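Ddb_g0293866 (PDB 5LW6) binds ADP-ribose through this C-terminal macrodomain, one part of a longer protein that probably senses DNA damage and binds poly-ADP-ribose. Local coordinates at residues N132-N140 with P158-M166; G184-I192 with L240-A251. All blocks are in the same frame, centred on the assembly; numbering follows the deposited sequence. Where two conformers were deposited one is given.

Contact 1: residues N132-N140 with P158-M166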
# COMPACT_ATOMS: atom_id res chain seq x y z
N ASN A 132 7.18 13.27 -4.34
CA ASN A 132 7.04 12.34 -5.50
C ASN A 132 7.29 10.95 -5.06
O ASN A 132 7.65 10.74 -3.90
CB ASN A 132 7.98 12.66 -6.65
CG ASN A 132 9.43 12.63 -6.27
OD1 ASN A 132 9.99 11.58 -5.98
ND2 ASN A 132 10.03 13.82 -6.17
N SER A 133 7.08 9.96 -5.93
CA SER A 133 7.14 8.57 -5.48
C SER A 133 8.52 8.11 -4.98
O SER A 133 8.63 7.08 -4.33
CB SER A 133 6.67 7.62 -6.62
OG SER A 133 7.65 7.57 -7.64
N ASN A 134 9.56 8.89 -5.29
CA ASN A 134 10.92 8.50 -4.85
C ASN A 134 11.46 9.37 -3.72
O ASN A 134 12.60 9.24 -3.39
CB ASN A 134 11.88 8.48 -6.04
CG ASN A 134 11.62 7.27 -6.95
OD1 ASN A 134 11.29 7.43 -8.13
ND2 ASN A 134 11.72 6.14 -6.42
N SER A 135 10.62 10.19 -3.11
CA SER A 135 11.09 11.11 -2.07
C SER A 135 11.60 10.42 -0.85
O SER A 135 10.96 9.51 -0.38
CB SER A 135 9.96 12.04 -1.55
OG SER A 135 9.61 12.95 -2.55
N LEU A 136 12.68 10.94 -0.24
CA LEU A 136 13.19 10.29 0.94
C LEU A 136 12.33 10.42 2.16
O LEU A 136 12.44 9.59 3.11
CB LEU A 136 14.64 10.72 1.26
CG LEU A 136 15.69 10.02 0.39
CD1 LEU A 136 17.06 10.62 0.66
CD2 LEU A 136 15.76 8.53 0.67
N GLU A 137 11.50 11.47 2.20
CA GLU A 137 10.64 11.73 3.37
C GLU A 137 9.64 10.62 3.64
O GLU A 137 9.11 10.51 4.69
CB GLU A 137 9.88 13.05 3.14
CG GLU A 137 8.99 12.94 1.87
CD GLU A 137 8.19 14.18 1.48
OE1 GLU A 137 7.35 14.65 2.35
OE2 GLU A 137 8.36 14.64 0.31
N GLN A 138 9.40 9.75 2.68
CA GLN A 138 8.42 8.69 2.86
C GLN A 138 8.80 7.50 3.72
O GLN A 138 7.96 6.74 4.14
CB GLN A 138 8.04 8.18 1.49
CG GLN A 138 8.93 7.20 0.83
CD GLN A 138 8.49 6.98 -0.64
OE1 GLN A 138 7.55 6.22 -0.91
NE2 GLN A 138 9.11 7.70 -1.55
N PHE A 139 10.07 7.37 4.06
CA PHE A 139 10.55 6.13 4.63
C PHE A 139 10.61 6.10 6.17
O PHE A 139 10.58 5.01 6.75
CB PHE A 139 11.91 5.85 4.03
CG PHE A 139 11.83 5.60 2.57
CD1 PHE A 139 11.13 4.53 2.06
CD2 PHE A 139 12.42 6.46 1.69
CE1 PHE A 139 11.05 4.35 0.71
CE2 PHE A 139 12.28 6.33 0.34
CZ PHE A 139 11.58 5.24 -0.15
N ASN A 140 10.67 7.27 6.82
CA ASN A 140 10.75 7.25 8.26
C ASN A 140 9.46 7.75 8.91
O ASN A 140 9.50 8.63 9.75
CB ASN A 140 11.98 8.07 8.73
CG ASN A 140 12.44 7.72 10.14
OD1 ASN A 140 12.03 6.73 10.70
ND2 ASN A 140 13.32 8.52 10.69
N PRO A 158 10.62 2.33 -12.16
CA PRO A 158 11.22 3.64 -12.00
C PRO A 158 10.61 4.44 -10.83
O PRO A 158 11.28 5.33 -10.25
CB PRO A 158 10.94 4.32 -13.33
CG PRO A 158 10.76 3.22 -14.28
CD PRO A 158 10.01 2.18 -13.50
N GLN A 159 9.36 4.14 -10.50
CA GLN A 159 8.68 4.83 -9.39
C GLN A 159 9.04 4.37 -7.99
O GLN A 159 8.68 5.05 -7.01
CB GLN A 159 7.17 4.68 -9.57
CG GLN A 159 6.64 5.59 -10.68
CD GLN A 159 7.02 5.15 -12.08
OE1 GLN A 159 6.94 3.99 -12.46
NE2 GLN A 159 7.45 6.10 -12.86
N ASN A 160 9.66 3.21 -7.88
CA ASN A 160 10.15 2.73 -6.56
C ASN A 160 11.62 2.40 -6.57
O ASN A 160 12.13 1.69 -5.74
CB ASN A 160 9.28 1.59 -6.01
CG ASN A 160 9.30 0.36 -6.87
OD1 ASN A 160 10.17 0.19 -7.72
ND2 ASN A 160 8.36 -0.52 -6.63
N LYS A 161 12.33 3.03 -7.49
CA LYS A 161 13.78 2.91 -7.56
C LYS A 161 14.46 3.18 -6.25
O LYS A 161 15.34 2.45 -5.82
CB LYS A 161 14.26 3.90 -8.65
CG LYS A 161 15.77 3.99 -8.84
CD LYS A 161 16.05 4.99 -9.96
CE LYS A 161 17.51 4.93 -10.48
NZ LYS A 161 18.48 5.10 -9.39
N GLN A 162 14.01 4.21 -5.55
CA GLN A 162 14.73 4.66 -4.30
C GLN A 162 14.59 3.64 -3.20
O GLN A 162 15.55 3.28 -2.57
CB GLN A 162 14.22 6.01 -3.85
CG GLN A 162 14.77 6.53 -2.57
CD GLN A 162 16.27 6.77 -2.64
OE1 GLN A 162 16.80 7.36 -3.59
NE2 GLN A 162 16.98 6.24 -1.66
N LEU A 163 13.36 3.12 -3.06
CA LEU A 163 13.13 2.00 -2.17
C LEU A 163 14.05 0.80 -2.46
O LEU A 163 14.68 0.30 -1.56
CB LEU A 163 11.67 1.61 -2.20
CG LEU A 163 11.29 0.36 -1.43
CD1 LEU A 163 11.31 0.58 0.10
CD2 LEU A 163 9.94 -0.13 -1.91
N TYR A 164 14.11 0.40 -3.72
CA TYR A 164 14.89 -0.76 -4.13
C TYR A 164 16.38 -0.53 -3.90
O TYR A 164 17.03 -1.44 -3.43
CB TYR A 164 14.60 -1.12 -5.59
CG TYR A 164 13.41 -2.05 -5.72
CD1 TYR A 164 12.11 -1.64 -5.48
CD2 TYR A 164 13.58 -3.41 -5.99
CE1 TYR A 164 11.06 -2.53 -5.56
CE2 TYR A 164 12.53 -4.28 -6.06
CZ TYR A 164 11.26 -3.86 -5.83
OH TYR A 164 10.20 -4.74 -5.84
N GLU A 165 16.88 0.70 -4.12
CA GLU A 165 18.29 0.98 -3.81
C GLU A 165 18.61 0.81 -2.34
O GLU A 165 19.65 0.28 -1.98
CB GLU A 165 18.62 2.33 -4.34
CG GLU A 165 18.74 2.11 -5.81
CD GLU A 165 18.87 3.31 -6.69
OE1 GLU A 165 18.68 3.07 -7.90
OE2 GLU A 165 19.16 4.45 -6.25
N MSE A 166 17.64 1.13 -1.51
CA MSE A 166 17.77 1.01 -0.12
C MSE A 166 17.73 -0.42 0.37
O MSE A 166 18.26 -0.69 1.37
CB MSE A 166 16.67 1.86 0.54
CG MSE A 166 16.87 3.34 0.22
SE MSE A 166 15.21 4.32 0.78
CE MSE A 166 15.66 4.42 2.69
O HOH W 1 11.06 4.65 -3.98
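The F139 ring lies against M166, a selenomethionine, whose SE sits over one face, 3.7 Å from the ring centroid and 17° off the normal. This is a Met-aromatic contact. Q138 CG covers the centre of the opposite face, and a water oxygen lies in plane at the edge. L163 CD1 approaches obliquely, 3.8 Å from F139 CE1. The bend of M166 at chi3 (81°) brings its CE over the same face as SE, 4.0 Å from F139 CD2 and CG. L136 CD2 meets Q162 NE2 at 3.5 Å, the two side chains crossing at about a right angle. L205 of helix 204-207 also touches F139, L163 and M166.

At the other end S133 OG donates to Q159 O over 2.8 Å, in the carbonyl plane and on a lone pair. The edge water accepts from L163 N at 2.9 Å and gives a weak bond to S133 O. Q138 NE2 donates to both S133 O and S135 O, close to its amide plane. Two carbonyls thus grip the buried Q138 amide, which holds its CG under F139. Selenium and CG sandwich the ring, joining the loop after edge strand 125-130 to helix 161-167 of the macrodomain.

Contact 2: residues G184-I192 with L240-A251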
# COMPACT_ATOMS: atom_id res chain seq x y z
N GLY A 184 3.13 -12.03 -10.04
CA GLY A 184 2.02 -11.38 -9.36
C GLY A 184 0.85 -11.19 -10.25
O GLY A 184 0.97 -11.18 -11.46
N LYS A 185 -0.31 -11.05 -9.60
CA LYS A 185 -1.59 -10.85 -10.27
C LYS A 185 -2.22 -9.55 -9.80
O LYS A 185 -2.17 -9.25 -8.59
CB LYS A 185 -2.53 -11.95 -9.89
CG LYS A 185 -2.00 -13.32 -10.23
CD LYS A 185 -2.36 -13.76 -11.63
CE LYS A 185 -1.82 -15.18 -11.91
NZ LYS A 185 -0.33 -15.13 -12.01
N ILE A 186 -2.85 -8.86 -10.73
CA ILE A 186 -3.52 -7.59 -10.44
C ILE A 186 -4.61 -7.76 -9.41
O ILE A 186 -5.43 -8.70 -9.46
CB ILE A 186 -4.08 -6.90 -11.73
CG1 ILE A 186 -2.92 -6.50 -12.68
CG2 ILE A 186 -4.81 -5.62 -11.38
CD1 ILE A 186 -3.23 -6.76 -14.15
N GLY A 187 -4.65 -6.84 -8.46
CA GLY A 187 -5.61 -6.90 -7.39
C GLY A 187 -5.06 -7.57 -6.12
O GLY A 187 -5.76 -7.66 -5.15
N LYS A 188 -3.83 -8.09 -6.14
CA LYS A 188 -3.24 -8.76 -5.03
C LYS A 188 -2.01 -8.04 -4.50
O LYS A 188 -1.45 -7.20 -5.19
CB LYS A 188 -2.87 -10.21 -5.39
CG LYS A 188 -4.09 -11.06 -5.72
CD LYS A 188 -5.10 -11.27 -4.58
CE LYS A 188 -6.34 -12.16 -4.92
NZ LYS A 188 -7.40 -11.35 -5.64
N VAL A 189 -1.66 -8.32 -3.26
CA VAL A 189 -0.39 -7.84 -2.68
C VAL A 189 0.55 -8.97 -2.30
O VAL A 189 0.12 -10.13 -2.10
CB VAL A 189 -0.64 -6.87 -1.50
CG1 VAL A 189 -1.71 -5.83 -1.88
CG2 VAL A 189 -1.04 -7.62 -0.26
N TYR A 190 1.84 -8.65 -2.16
CA TYR A 190 2.90 -9.59 -2.01
C TYR A 190 3.84 -9.10 -0.90
O TYR A 190 4.70 -8.28 -1.19
CB TYR A 190 3.62 -9.78 -3.34
CG TYR A 190 2.67 -10.38 -4.33
CD1 TYR A 190 2.50 -11.75 -4.47
CD2 TYR A 190 1.89 -9.58 -5.10
CE1 TYR A 190 1.56 -12.27 -5.36
CE2 TYR A 190 0.90 -10.09 -5.91
CZ TYR A 190 0.78 -11.44 -6.08
OH TYR A 190 -0.22 -11.90 -6.93
N PRO A 191 3.64 -9.58 0.32
CA PRO A 191 4.50 -9.14 1.45
C PRO A 191 5.83 -9.88 1.44
O PRO A 191 5.87 -11.09 1.20
CB PRO A 191 3.69 -9.44 2.68
CG PRO A 191 2.47 -10.20 2.23
CD PRO A 191 2.38 -10.24 0.76
N ILE A 192 6.90 -9.16 1.75
CA ILE A 192 8.21 -9.72 1.88
C ILE A 192 8.77 -9.21 3.19
O ILE A 192 8.95 -8.04 3.36
CB ILE A 192 9.11 -9.28 0.72
CG1 ILE A 192 8.58 -9.83 -0.61
CG2 ILE A 192 10.58 -9.73 0.85
CD1 ILE A 192 8.30 -8.74 -1.54
N LEU A 240 -11.35 -4.24 -9.20
CA LEU A 240 -9.98 -4.64 -8.91
C LEU A 240 -9.23 -3.63 -8.03
O LEU A 240 -8.41 -4.06 -7.23
CB LEU A 240 -9.23 -4.92 -10.18
CG LEU A 240 -9.52 -6.32 -10.78
CD1 LEU A 240 -8.89 -6.32 -12.15
CD2 LEU A 240 -9.04 -7.49 -9.95
N LEU A 241 -9.51 -2.35 -8.13
CA LEU A 241 -8.82 -1.42 -7.18
C LEU A 241 -9.32 -1.70 -5.76
O LEU A 241 -8.56 -1.71 -4.79
CB LEU A 241 -9.04 0.00 -7.58
CG LEU A 241 -8.36 1.04 -6.70
CD1 LEU A 241 -6.87 0.89 -6.79
CD2 LEU A 241 -8.81 2.41 -7.16
N LEU A 242 -10.62 -1.90 -5.58
CA LEU A 242 -11.12 -2.27 -4.28
C LEU A 242 -10.51 -3.53 -3.76
O LEU A 242 -10.16 -3.61 -2.56
CB LEU A 242 -12.66 -2.36 -4.27
CG LEU A 242 -13.28 -2.78 -2.95
CD1 LEU A 242 -13.13 -1.72 -1.91
CD2 LEU A 242 -14.74 -3.16 -3.19
N GLU A 243 -10.41 -4.55 -4.61
CA GLU A 243 -9.82 -5.80 -4.20
C GLU A 243 -8.35 -5.59 -3.77
O GLU A 243 -7.89 -6.27 -2.88
CB GLU A 243 -9.87 -6.79 -5.35
CG GLU A 243 -9.24 -8.15 -5.09
CD GLU A 243 -9.79 -9.02 -3.98
OE1 GLU A 243 -10.86 -8.77 -3.35
OE2 GLU A 243 -9.11 -10.09 -3.75
N THR A 244 -7.65 -4.69 -4.43
CA THR A 244 -6.26 -4.31 -4.04
C THR A 244 -6.25 -3.83 -2.57
O THR A 244 -5.43 -4.28 -1.78
CB THR A 244 -5.62 -3.33 -4.99
OG1 THR A 244 -5.80 -3.70 -6.38
CG2 THR A 244 -4.19 -3.23 -4.72
N TYR A 245 -7.17 -2.97 -2.22
CA TYR A 245 -7.23 -2.51 -0.85
C TYR A 245 -7.55 -3.64 0.11
O TYR A 245 -6.95 -3.82 1.15
CB TYR A 245 -8.24 -1.36 -0.65
CG TYR A 245 -7.68 -0.02 -1.04
CD1 TYR A 245 -6.88 0.70 -0.16
CD2 TYR A 245 -7.91 0.54 -2.26
CE1 TYR A 245 -6.36 1.93 -0.52
CE2 TYR A 245 -7.39 1.77 -2.62
CZ TYR A 245 -6.58 2.46 -1.76
OH TYR A 245 -6.01 3.72 -2.13
N HIS A 246 -8.53 -4.46 -0.25
CA HIS A 246 -8.84 -5.65 0.58
C HIS A 246 -7.64 -6.54 0.80
O HIS A 246 -7.38 -6.95 1.88
CB HIS A 246 -10.02 -6.42 -0.01
CG HIS A 246 -11.33 -5.74 0.18
ND1 HIS A 246 -12.37 -5.84 -0.74
CD2 HIS A 246 -11.80 -4.98 1.19
CE1 HIS A 246 -13.40 -5.13 -0.30
NE2 HIS A 246 -13.10 -4.63 0.89
N SER A 247 -6.92 -6.85 -0.27
CA SER A 247 -5.70 -7.63 -0.18
C SER A 247 -4.67 -6.99 0.72
O SER A 247 -3.98 -7.68 1.52
CB SER A 247 -5.12 -7.76 -1.58
OG SER A 247 -5.98 -8.59 -2.28
N LEU A 248 -4.48 -5.70 0.57
CA LEU A 248 -3.53 -4.99 1.40
C LEU A 248 -3.88 -5.11 2.87
O LEU A 248 -3.04 -5.37 3.72
CB LEU A 248 -3.48 -3.54 0.92
CG LEU A 248 -2.61 -2.60 1.73
CD1 LEU A 248 -1.15 -3.07 1.73
CD2 LEU A 248 -2.73 -1.20 1.15
N PHE A 249 -5.14 -4.86 3.21
CA PHE A 249 -5.55 -4.89 4.59
C PHE A 249 -5.64 -6.30 5.09
O PHE A 249 -5.36 -6.56 6.26
CB PHE A 249 -6.88 -4.14 4.78
CG PHE A 249 -6.79 -2.66 4.53
CD1 PHE A 249 -5.63 -1.93 4.88
CD2 PHE A 249 -7.78 -2.02 3.92
CE1 PHE A 249 -5.53 -0.56 4.60
CE2 PHE A 249 -7.69 -0.64 3.66
CZ PHE A 249 -6.59 0.08 4.00
N ASN A 250 -5.87 -7.26 4.22
CA ASN A 250 -5.76 -8.65 4.63
C ASN A 250 -4.30 -8.98 5.03
O ASN A 250 -4.09 -9.66 6.03
CB ASN A 250 -6.16 -9.60 3.51
CG ASN A 250 -7.63 -9.61 3.28
OD1 ASN A 250 -8.40 -9.09 4.07
ND2 ASN A 250 -8.06 -10.25 2.19
N ALA A 251 -3.33 -8.49 4.30
CA ALA A 251 -1.94 -8.67 4.65
C ALA A 251 -1.64 -8.03 5.99
O ALA A 251 -0.90 -8.57 6.82
CB ALA A 251 -1.05 -8.12 3.60
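V189 faces helix 240-251 and meets it with both methyls. Its CB is the branch point. CG1 lies beside the backbone N of V189 (chi1 -47°) and reaches L248 N at 3.7 Å and L248 CB at 4.0 Å. CG2 comes 3.4 Å from S247 O and also touches A251 CB. P191 CG meets the same A251 CB from further along the strand. The axes of segments 189-192 and 240-251 run 25° from parallel and come within 8.4 Å. Here helix 237-253 packs on edge strand 189-193, the antiparallel strand of the macrodomain's mixed sheet.

Before the strand, G187 closes in on the helix. It belongs to a type II turn, K185 to K188, and its CA is 3.4 Å from T244 OG1. This close approach and the positive phi (95°) go with glycine. In the conformer given, S247 OG lies 3.0 Å from G187 O. Its proton may instead go to E243 O, so this bond is doubtful. K188 NZ forms a salt bridge with E243 OE2 at 2.8 Å, on the anti side of the carboxylate. K188 NZ also donates to K36 O. I38 N donates to E243 OE2 and G39 N to OE1. The buried carboxylate is thus matched by a lysine and two backbone N-H groups, which probably favours its charged form.

The chain enters contact 1 just after strand 125-130, an outer strand of the mixed sheet. It then passes through strand 145-149 and returns at helix 161-167, closing a loop with 17 residues between the segments. Only after helix 169-179 does contact 2 open, at the turn leading into strand 189-193, the other outer strand. It closes on the C-terminal helix 237-253, after strand 213-217, with 47 residues between its segments. The two loops follow in series and neither nest nor cross. The centres of contact 1 and contact 2 are about 20 Å apart, on opposite sides of the chain's centre. Contact 1 ties an inter-strand loop to helix 161-167; contact 2 ties an outer strand to the last helix.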